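Local coordinates for halogenase (Chondromyces crocatus, PDB 3E1T), which is an FAD-dependent halogenase that probably installs the chlorine during chondrochloren biosynthesis in a myxobacterium, at residues V108-A111 and R112-M116; S314-H317 and L318-S322; N170-R173 and V174-A177. All coordinates share one frame; numbering follows the deposited sequence.

Interaction 1: residues V108-A111 and R112-M116; sequences VERA and RFDDM. With FAD (flavin-adenine dinucleotide), chain C.
The guanidinium of Arg-110 has OD1 of Asp-114 over one face, while FAD approaches its edge, with O1A in the plane and O4' near it. Guanidinium and carboxylate planes are 57° apart, and the salt bridge runs from Arg-110 NH1 to the other carboxylate oxygen, Asp-114 OD2 (2.8 Å). The same NH1 makes a weak hydrogen bond to FAD O1A at 3.5 Å; the approach of NH2 to FAD O4' is modelled so short that its detail is doubtful. A bend at chi2 (67°) swings the arginine chain round to reach both partners. Asp-114 OD2 also pairs with Arg-43, so this carboxylate bridges two cationic groups beside the cofactor.

At the other arginine, Glu-109 OE1 meets the edge of the Arg-112 guanidinium, but that salt bridge is long, 3.9 Å to NH1, and Arg-112 NH2 is held by Ala-71 O. Val-108 CG2 comes obliquely to the Phe-113 ring and lies 3.7 Å from Phe-113 CB; Met-68 of helix 65-69 also touches this phenylalanine. Glu-109 is the N-cap, and its carbonyl O receives Phe-113 N at 2.9 Å. Asp-114 N reaches Arg-110 O at 2.7 Å. The whole is the N-terminal end of helix 110-123, which brings an arginine to the pyrophosphate and ribityl chain in the FAD site of a Rossmann-type flavoprotein.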
loop_
_atom_site.group_PDB
_atom_site.type_symbol
_atom_site.label_atom_id
_atom_site.label_comp_id
_atom_site.label_asym_id
_atom_site.label_seq_id
_atom_site.Cartn_x
_atom_site.Cartn_y
_atom_site.Cartn_z
ATOM N N VAL A 108 -7.666 1.983 -11.040
ATOM C CA VAL A 108 -7.605 3.420 -11.279
ATOM C C VAL A 108 -6.295 3.897 -11.861
ATOM O O VAL A 108 -5.220 3.418 -11.493
ATOM C CB VAL A 108 -7.927 4.234 -10.000
ATOM C CG1 VAL A 108 -9.224 3.752 -9.367
ATOM C CG2 VAL A 108 -6.770 4.180 -8.978
ATOM N N GLU A 109 -6.398 4.850 -12.782
ATOM C CA GLU A 109 -5.259 5.648 -13.178
ATOM C C GLU A 109 -5.003 6.576 -12.001
ATOM O O GLU A 109 -5.855 7.383 -11.632
ATOM C CB GLU A 109 -5.568 6.438 -14.445
ATOM C CG GLU A 109 -5.377 5.629 -15.715
ATOM C CD GLU A 109 -6.019 6.273 -16.923
ATOM O OE1 GLU A 109 -7.230 6.033 -17.145
ATOM O OE2 GLU A 109 -5.302 7.004 -17.648
ATOM N N ARG A 110 -3.841 6.423 -11.381
ATOM C CA ARG A 110 -3.553 7.147 -10.149
ATOM C C ARG A 110 -3.497 8.660 -10.356
ATOM O O ARG A 110 -3.949 9.421 -9.502
ATOM C CB ARG A 110 -2.257 6.647 -9.539
ATOM C CG ARG A 110 -2.212 6.804 -8.071
ATOM C CD ARG A 110 -3.215 5.899 -7.380
ATOM N NE ARG A 110 -2.800 5.600 -6.013
ATOM C CZ ARG A 110 -1.810 6.195 -5.350
ATOM N NH1 ARG A 110 -1.104 7.183 -5.876
ATOM N NH2 ARG A 110 -1.547 5.813 -4.116
ATOM N N ALA A 111 -2.948 9.076 -11.497
ATOM C CA ALA A 111 -2.952 10.483 -11.902
ATOM C C ALA A 111 -4.339 11.095 -11.728
ATOM O O ALA A 111 -4.489 12.100 -11.019
ATOM C CB ALA A 111 -2.461 10.628 -13.351
ATOM N N ARG A 112 -5.344 10.458 -12.343
ATOM C CA ARG A 112 -6.737 10.921 -12.310
ATOM C C ARG A 112 -7.374 10.724 -10.951
ATOM O O ARG A 112 -8.198 11.528 -10.521
ATOM C CB ARG A 112 -7.610 10.150 -13.303
ATOM C CG ARG A 112 -7.074 9.975 -14.709
ATOM C CD ARG A 112 -8.074 9.132 -15.508
ATOM N NE ARG A 112 -9.437 9.644 -15.360
ATOM C CZ ARG A 112 -10.547 8.909 -15.430
ATOM N NH1 ARG A 112 -10.491 7.597 -15.643
ATOM N NH2 ARG A 112 -11.729 9.495 -15.285
ATOM N N PHE A 113 -7.026 9.620 -10.300
ATOM C CA PHE A 113 -7.621 9.277 -9.018
ATOM C C PHE A 113 -7.141 10.208 -7.903
ATOM O O PHE A 113 -7.953 10.716 -7.127
ATOM C CB PHE A 113 -7.334 7.812 -8.678
ATOM C CG PHE A 113 -7.934 7.363 -7.386
ATOM C CD1 PHE A 113 -9.301 7.156 -7.276
ATOM C CD2 PHE A 113 -7.128 7.137 -6.268
ATOM C CE1 PHE A 113 -9.865 6.740 -6.076
ATOM C CE2 PHE A 113 -7.679 6.715 -5.066
ATOM C CZ PHE A 113 -9.059 6.520 -4.969
ATOM N N ASP A 114 -5.829 10.422 -7.822
ATOM C CA ASP A 114 -5.260 11.329 -6.820
ATOM C C ASP A 114 -5.774 12.753 -7.061
ATOM O O ASP A 114 -6.200 13.416 -6.126
ATOM C CB ASP A 114 -3.729 11.314 -6.856
ATOM C CG ASP A 114 -3.132 9.979 -6.403
ATOM O OD1 ASP A 114 -3.894 9.053 -6.081
ATOM O OD2 ASP A 114 -1.888 9.859 -6.375
ATOM N N ASP A 115 -5.731 13.197 -8.322
ATOM C CA ASP A 115 -6.235 14.529 -8.720
ATOM C C ASP A 115 -7.688 14.690 -8.288
ATOM O O ASP A 115 -8.046 15.659 -7.622
ATOM C CB ASP A 115 -6.092 14.744 -10.229
ATOM C CG ASP A 115 -6.395 16.180 -10.653
ATOM O OD1 ASP A 115 -5.900 17.130 -9.998
ATOM O OD2 ASP A 115 -7.123 16.358 -11.651
ATOM N N MET A 116 -8.516 13.715 -8.650
ATOM C CA MET A 116 -9.897 13.664 -8.199
ATOM C C MET A 116 -9.998 13.834 -6.678
ATOM O O MET A 116 -10.797 14.636 -6.189
ATOM C CB MET A 116 -10.543 12.356 -8.671
ATOM C CG MET A 116 -11.913 12.070 -8.103
ATOM S SD MET A 116 -12.733 10.650 -8.872
ATOM C CE MET A 116 -13.815 10.243 -7.510
HETATM P PA FAD C . 2.009 8.673 -2.336
HETATM O O1A FAD C . 0.922 8.130 -3.225
HETATM O O2A FAD C . 3.394 8.282 -2.720
HETATM O O5B FAD C . 1.899 10.284 -2.379
HETATM C C5B FAD C . 2.750 11.105 -1.596
HETATM C C4B FAD C . 2.765 12.522 -2.177
HETATM O O4B FAD C . 3.692 13.340 -1.491
HETATM C C3B FAD C . 3.196 12.512 -3.640
HETATM O O3B FAD C . 2.195 13.163 -4.389
HETATM C C2B FAD C . 4.484 13.308 -3.681
HETATM O O2B FAD C . 4.509 14.132 -4.813
HETATM C C1B FAD C . 4.406 14.131 -2.408
HETATM N N9A FAD C . 5.700 14.494 -1.804
HETATM C C8A FAD C . 6.854 13.756 -1.717
HETATM N N7A FAD C . 7.772 14.495 -1.053
HETATM C C5A FAD C . 7.220 15.683 -0.703
HETATM C C6A FAD C . 7.703 16.814 -0.026
HETATM N N6A FAD C . 8.992 16.928 0.317
HETATM N N1A FAD C . 6.859 17.882 0.169
HETATM C C2A FAD C . 5.576 17.872 -0.313
HETATM N N3A FAD C . 5.118 16.761 -0.988
HETATM C C4A FAD C . 5.919 15.687 -1.173
HETATM N N1 FAD C . -1.263 0.009 -3.787
HETATM C C2 FAD C . -2.549 -0.335 -4.097
HETATM O O2 FAD C . -3.448 0.068 -3.363
HETATM N N3 FAD C . -2.796 -1.129 -5.203
HETATM C C4 FAD C . -1.752 -1.568 -6.011
HETATM O O4 FAD C . -1.969 -2.257 -7.010
HETATM C C4X FAD C . -0.445 -1.229 -5.685
HETATM N N5 FAD C . 0.619 -1.645 -6.463
HETATM C C5X FAD C . 1.908 -1.283 -6.120
HETATM C C6 FAD C . 2.994 -1.708 -6.893
HETATM C C7 FAD C . 4.299 -1.336 -6.535
HETATM C C7M FAD C . 5.460 -1.979 -7.241
HETATM C C8 FAD C . 4.522 -0.545 -5.401
HETATM C C8M FAD C . 5.914 -0.294 -4.866
HETATM C C9 FAD C . 3.436 -0.118 -4.645
HETATM C C9A FAD C . 2.130 -0.484 -4.992
HETATM N N10 FAD C . 1.070 -0.040 -4.225
HETATM C C10 FAD C . -0.212 -0.417 -4.561
HETATM C "C1'" FAD C . 1.296 0.920 -3.069
HETATM C "C2'" FAD C . 0.913 2.373 -3.374
HETATM O "O2'" FAD C . 1.786 2.849 -4.378
HETATM C "C3'" FAD C . 1.061 3.255 -2.124
HETATM O "O3'" FAD C . 0.722 2.536 -0.959
HETATM C "C4'" FAD C . 0.183 4.506 -2.110
HETATM O "O4'" FAD C . 0.521 5.331 -3.202
HETATM C "C5'" FAD C . 0.415 5.270 -0.806
HETATM O "O5'" FAD C . -0.121 6.560 -0.915
HETATM P P FAD C . 0.482 7.788 -0.073
HETATM O O1P FAD C . -0.568 8.875 0.021
HETATM O O2P FAD C . 0.883 7.342 1.298
HETATM O O3P FAD C . 1.814 8.206 -0.829
#

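Interaction 2: residues S314-H317 and L318-S322; sequences SGVH and LATYS. With FAD (flavin-adenine dinucleotide), chain C.
Thr-320 folds its hydroxyl back over the preceding helical turn: OG1 sits between its own backbone N and carbonyl carbon (chi1 59°), 2.9 Å from Val-316 O. The other branch, the methyl CG2, packs against Val-316 CG1 at 4.0 Å. OG1 also accepts a hydrogen bond from a water, 2.8 Å away, and that water lies 2.7 Å from His-317 ND1, tying the threonine to the imidazole. His-317 and Tyr-321 both carry CG anti to the backbone N (chi1 161° and 179°), which sends the rings the same way off the helix; their planes are nearly parallel but slid apart, with centroids 6.0 Å from each other. The far side of the imidazole ends on Glu-354 of helix 340-368, hydrogen-bonded to NE2. Leu-318 CG rests 3.4 Å from Ser-314 O. Putting a valine in place of Thr-320 would probably leave the water without its acceptor and the His-317 ND1 side of the bridge less well fixed.

Gly-315 passes the ribityl chain of FAD, where a side chain would collide with C1'. Just beyond it, Val-316 N donates a straight hydrogen bond to FAD O2 (2.8 Å). An amide from the first turn of a helix, aimed at the flavin C2 carbonyl, would be expected to favour negative charge on that part of the reduced ring.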
loop_
_atom_site.group_PDB
_atom_site.type_symbol
_atom_site.label_atom_id
_atom_site.label_comp_id
_atom_site.label_asym_id
_atom_site.label_seq_id
_atom_site.Cartn_x
_atom_site.Cartn_y
_atom_site.Cartn_z
ATOM N N SER A 314 -2.782 -3.771 -1.073
ATOM C CA SER A 314 -3.211 -3.170 0.185
ATOM C C SER A 314 -2.711 -1.753 0.444
ATOM O O SER A 314 -3.099 -1.159 1.439
ATOM C CB SER A 314 -2.813 -4.060 1.352
ATOM O OG SER A 314 -1.409 -4.075 1.514
ATOM N N GLY A 315 -1.861 -1.230 -0.442
ATOM C CA GLY A 315 -1.160 0.034 -0.208
ATOM C C GLY A 315 -2.087 1.223 -0.011
ATOM O O GLY A 315 -1.999 1.932 1.004
ATOM N N VAL A 316 -2.983 1.450 -0.968
ATOM C CA VAL A 316 -3.879 2.613 -0.874
ATOM C C VAL A 316 -4.867 2.463 0.274
ATOM O O VAL A 316 -5.234 3.450 0.912
ATOM C CB VAL A 316 -4.566 2.956 -2.208
ATOM C CG1 VAL A 316 -5.664 3.997 -2.009
ATOM C CG2 VAL A 316 -3.529 3.465 -3.228
ATOM N N HIS A 317 -5.278 1.230 0.564
ATOM C CA HIS A 317 -6.136 0.976 1.711
ATOM C C HIS A 317 -5.440 1.374 3.016
ATOM O O HIS A 317 -6.043 2.027 3.872
ATOM C CB HIS A 317 -6.561 -0.502 1.741
ATOM C CG HIS A 317 -7.059 -0.972 3.073
ATOM N ND1 HIS A 317 -8.203 -0.479 3.656
ATOM C CD2 HIS A 317 -6.582 -1.912 3.922
ATOM C CE1 HIS A 317 -8.407 -1.083 4.814
ATOM N NE2 HIS A 317 -7.433 -1.954 5.003
ATOM N N LEU A 318 -4.184 0.956 3.170
ATOM C CA LEU A 318 -3.409 1.241 4.371
ATOM C C LEU A 318 -3.218 2.747 4.547
ATOM O O LEU A 318 -3.372 3.272 5.642
ATOM C CB LEU A 318 -2.039 0.527 4.322
ATOM C CG LEU A 318 -2.087 -0.978 4.638
ATOM C CD1 LEU A 318 -0.722 -1.616 4.490
ATOM C CD2 LEU A 318 -2.633 -1.223 6.018
ATOM N N ALA A 319 -2.877 3.418 3.453
ATOM C CA ALA A 319 -2.711 4.873 3.449
ATOM C C ALA A 319 -3.993 5.605 3.872
ATOM O O ALA A 319 -3.947 6.531 4.690
ATOM C CB ALA A 319 -2.258 5.343 2.084
ATOM N N THR A 320 -5.132 5.170 3.330
ATOM C CA THR A 320 -6.412 5.832 3.580
ATOM C C THR A 320 -6.982 5.453 4.937
ATOM O O THR A 320 -7.652 6.263 5.576
ATOM C CB THR A 320 -7.463 5.559 2.456
ATOM O OG1 THR A 320 -7.711 4.146 2.331
ATOM C CG2 THR A 320 -6.987 6.120 1.119
ATOM N N TYR A 321 -6.719 4.227 5.387
ATOM C CA TYR A 321 -7.142 3.814 6.723
ATOM C C TYR A 321 -6.333 4.547 7.785
ATOM O O TYR A 321 -6.902 4.998 8.771
ATOM C CB TYR A 321 -6.993 2.312 6.909
ATOM C CG TYR A 321 -7.370 1.770 8.262
ATOM C CD1 TYR A 321 -8.620 2.038 8.831
ATOM C CD2 TYR A 321 -6.496 0.940 8.961
ATOM C CE1 TYR A 321 -8.971 1.505 10.065
ATOM C CE2 TYR A 321 -6.839 0.418 10.192
ATOM C CZ TYR A 321 -8.075 0.696 10.729
ATOM O OH TYR A 321 -8.410 0.155 11.946
ATOM N N SER A 322 -5.019 4.644 7.593
ATOM C CA SER A 322 -4.173 5.398 8.539
ATOM C C SER A 322 -4.519 6.896 8.548
ATOM O O SER A 322 -4.456 7.528 9.597
ATOM C CB SER A 322 -2.676 5.169 8.303
ATOM O OG SER A 322 -2.209 5.628 7.039
HETATM P PA FAD C . 2.009 8.673 -2.336
HETATM O O1A FAD C . 0.922 8.130 -3.225
HETATM O O2A FAD C . 3.394 8.282 -2.720
HETATM O O5B FAD C . 1.899 10.284 -2.379
HETATM C C5B FAD C . 2.750 11.105 -1.596
HETATM C C4B FAD C . 2.765 12.522 -2.177
HETATM O O4B FAD C . 3.692 13.340 -1.491
HETATM C C3B FAD C . 3.196 12.512 -3.640
HETATM O O3B FAD C . 2.195 13.163 -4.389
HETATM C C2B FAD C . 4.484 13.308 -3.681
HETATM O O2B FAD C . 4.509 14.132 -4.813
HETATM C C1B FAD C . 4.406 14.131 -2.408
HETATM N N9A FAD C . 5.700 14.494 -1.804
HETATM C C8A FAD C . 6.854 13.756 -1.717
HETATM N N7A FAD C . 7.772 14.495 -1.053
HETATM C C5A FAD C . 7.220 15.683 -0.703
HETATM C C6A FAD C . 7.703 16.814 -0.026
HETATM N N6A FAD C . 8.992 16.928 0.317
HETATM N N1A FAD C . 6.859 17.882 0.169
HETATM C C2A FAD C . 5.576 17.872 -0.313
HETATM N N3A FAD C . 5.118 16.761 -0.988
HETATM C C4A FAD C . 5.919 15.687 -1.173
HETATM N N1 FAD C . -1.263 0.009 -3.787
HETATM C C2 FAD C . -2.549 -0.335 -4.097
HETATM O O2 FAD C . -3.448 0.068 -3.363
HETATM N N3 FAD C . -2.796 -1.129 -5.203
HETATM C C4 FAD C . -1.752 -1.568 -6.011
HETATM O O4 FAD C . -1.969 -2.257 -7.010
HETATM C C4X FAD C . -0.445 -1.229 -5.685
HETATM N N5 FAD C . 0.619 -1.645 -6.463
HETATM C C5X FAD C . 1.908 -1.283 -6.120
HETATM C C6 FAD C . 2.994 -1.708 -6.893
HETATM C C7 FAD C . 4.299 -1.336 -6.535
HETATM C C7M FAD C . 5.460 -1.979 -7.241
HETATM C C8 FAD C . 4.522 -0.545 -5.401
HETATM C C8M FAD C . 5.914 -0.294 -4.866
HETATM C C9 FAD C . 3.436 -0.118 -4.645
HETATM C C9A FAD C . 2.130 -0.484 -4.992
HETATM N N10 FAD C . 1.070 -0.040 -4.225
HETATM C C10 FAD C . -0.212 -0.417 -4.561
HETATM C "C1'" FAD C . 1.296 0.920 -3.069
HETATM C "C2'" FAD C . 0.913 2.373 -3.374
HETATM O "O2'" FAD C . 1.786 2.849 -4.378
HETATM C "C3'" FAD C . 1.061 3.255 -2.124
HETATM O "O3'" FAD C . 0.722 2.536 -0.959
HETATM C "C4'" FAD C . 0.183 4.506 -2.110
HETATM O "O4'" FAD C . 0.521 5.331 -3.202
HETATM C "C5'" FAD C . 0.415 5.270 -0.806
HETATM O "O5'" FAD C . -0.121 6.560 -0.915
HETATM P P FAD C . 0.482 7.788 -0.073
HETATM O O1P FAD C . -0.568 8.875 0.021
HETATM O O2P FAD C . 0.883 7.342 1.298
HETATM O O3P FAD C . 1.814 8.206 -0.829
HETATM O O HOH W 1 -9.275 1.886 2.862
#

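Interaction 3: residues N170-R173 and V174-A177; sequences NRTR and VSQA
Thr-172 and Val-174 form an ST turn: Thr-172 OG1 accepts the amide of Val-174 at 3.1 Å with an N-H...O angle of 161°. A second, weak bond comes from Ser-175 N to the same oxygen at a sharper angle of 131°, so two consecutive amides converge on one hydroxyl. The turn lies in the loop between strand 163-166 and strand 181-183 of the FAD-binding fold, and its chain runs directly into the 3-10 segment 175-177.

The well-packed half is the side facing the sheets. With chi1 at 168°, Thr-172 sets OG1 anti to its backbone N, in line with the two amides, and turns CG2 toward Ser-175, where it lies 3.5 Å from OG. Val-174 CG2 closes in on Thr-172 OG1 at 3.7 Å, and beyond it the valine packs against Met-298 of strand 298-300 and Val-137 of strand 133-140. Asp-166, at the end of strand 163-166, supplies a further hydrogen-bond partner to Thr-172 OG1, so three polar groups grip this atom and tie the turn to the parallel sheet.

The other half is looser and lies toward solvent. Arg-173 and Gln-176 are both exposed. The arginine shares little more than its stem with the turn, CG being 4.1 Å from Val-174 CG1; its guanidinium reaches away to a salt bridge with Glu-133, and its chain passes the adenine end of FAD. Gln-176, bent at its second torsion, doubles back over the chain instead. Its NE2 donates to Arg-173 O at 3.1 Å, and that oxygen lies practically in the plane of the glutamine amide.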
loop_
_atom_site.group_PDB
_atom_site.type_symbol
_atom_site.label_atom_id
_atom_site.label_comp_id
_atom_site.label_asym_id
_atom_site.label_seq_id
_atom_site.Cartn_x
_atom_site.Cartn_y
_atom_site.Cartn_z
ATOM N N ASN A 170 6.877 7.163 -0.130
ATOM C CA ASN A 170 8.074 6.366 0.134
ATOM C C ASN A 170 9.364 7.183 0.093
ATOM O O ASN A 170 10.361 6.823 0.725
ATOM C CB ASN A 170 8.132 5.149 -0.797
ATOM C CG ASN A 170 8.560 5.501 -2.215
ATOM O OD1 ASN A 170 7.755 5.961 -3.037
ATOM N ND2 ASN A 170 9.821 5.261 -2.513
ATOM N N ARG A 171 9.335 8.292 -0.644
ATOM C CA ARG A 171 10.499 9.168 -0.735
ATOM C C ARG A 171 10.481 10.285 0.312
ATOM O O ARG A 171 11.134 11.306 0.122
ATOM C CB ARG A 171 10.627 9.772 -2.143
ATOM C CG ARG A 171 10.770 8.753 -3.274
ATOM C CD ARG A 171 12.186 8.205 -3.401
ATOM N NE ARG A 171 13.078 9.133 -4.101
ATOM C CZ ARG A 171 14.390 8.961 -4.247
ATOM N NH1 ARG A 171 14.996 7.890 -3.740
ATOM N NH2 ARG A 171 15.102 9.870 -4.903
ATOM N N THR A 172 9.732 10.109 1.402
ATOM C CA THR A 172 9.699 11.113 2.468
ATOM C C THR A 172 11.103 11.525 2.894
ATOM O O THR A 172 12.013 10.684 3.014
ATOM C CB THR A 172 8.927 10.636 3.718
ATOM O OG1 THR A 172 9.188 11.542 4.797
ATOM C CG2 THR A 172 9.363 9.225 4.146
ATOM N N ARG A 173 11.278 12.827 3.103
ATOM C CA ARG A 173 12.549 13.359 3.580
ATOM C C ARG A 173 12.465 13.792 5.048
ATOM O O ARG A 173 13.434 14.317 5.594
ATOM C CB ARG A 173 13.064 14.492 2.656
ATOM C CG ARG A 173 12.162 15.742 2.551
ATOM C CD ARG A 173 12.488 16.600 1.303
ATOM N NE ARG A 173 13.724 17.373 1.435
ATOM C CZ ARG A 173 14.373 17.943 0.418
ATOM N NH1 ARG A 173 13.919 17.831 -0.827
ATOM N NH2 ARG A 173 15.489 18.619 0.646
ATOM N N VAL A 174 11.322 13.546 5.690
ATOM C CA VAL A 174 11.097 14.018 7.063
ATOM C C VAL A 174 10.720 12.936 8.076
ATOM O O VAL A 174 10.660 13.204 9.283
ATOM C CB VAL A 174 10.024 15.178 7.123
ATOM C CG1 VAL A 174 10.456 16.377 6.260
ATOM C CG2 VAL A 174 8.632 14.686 6.718
ATOM N N SER A 175 10.497 11.708 7.614
ATOM C CA SER A 175 10.016 10.654 8.527
ATOM C C SER A 175 10.985 10.321 9.649
ATOM O O SER A 175 10.557 9.873 10.711
ATOM C CB SER A 175 9.632 9.377 7.771
ATOM O OG SER A 175 10.782 8.733 7.258
ATOM N N GLN A 176 12.282 10.550 9.433
ATOM C CA GLN A 176 13.287 10.250 10.463
ATOM C C GLN A 176 13.134 11.098 11.735
ATOM O O GLN A 176 13.686 10.771 12.787
ATOM C CB GLN A 176 14.713 10.355 9.906
ATOM C CG GLN A 176 15.204 11.778 9.707
ATOM C CD GLN A 176 14.599 12.445 8.491
ATOM O OE1 GLN A 176 13.961 11.792 7.657
ATOM N NE2 GLN A 176 14.802 13.762 8.376
ATOM N N ALA A 177 12.355 12.168 11.641
ATOM C CA ALA A 177 12.005 12.964 12.802
ATOM C C ALA A 177 11.077 12.204 13.750
ATOM O O ALA A 177 11.023 12.522 14.937
ATOM C CB ALA A 177 11.381 14.280 12.374
#

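All three contacts lie around one FAD molecule, met at different parts of its length. Interactions 1 and 2 touch directly, Arg-110 NH2 lying 3.2 Å from Val-316 CG2, although their centres are about 15 Å apart; one arginine and one helix start thus meet beside the ribityl chain, with the flavin carbonyl bound from 314-322 and the pyrophosphate approached from 108-116. Interaction 3 stands apart, its nearest atoms about 9 Å from interaction 1 and about 10 Å from interaction 2. It reaches the cofactor at the adenine end, where the Arg-173 side chain comes within about 4 Å. FAD itself spans the gap separating it from the other two.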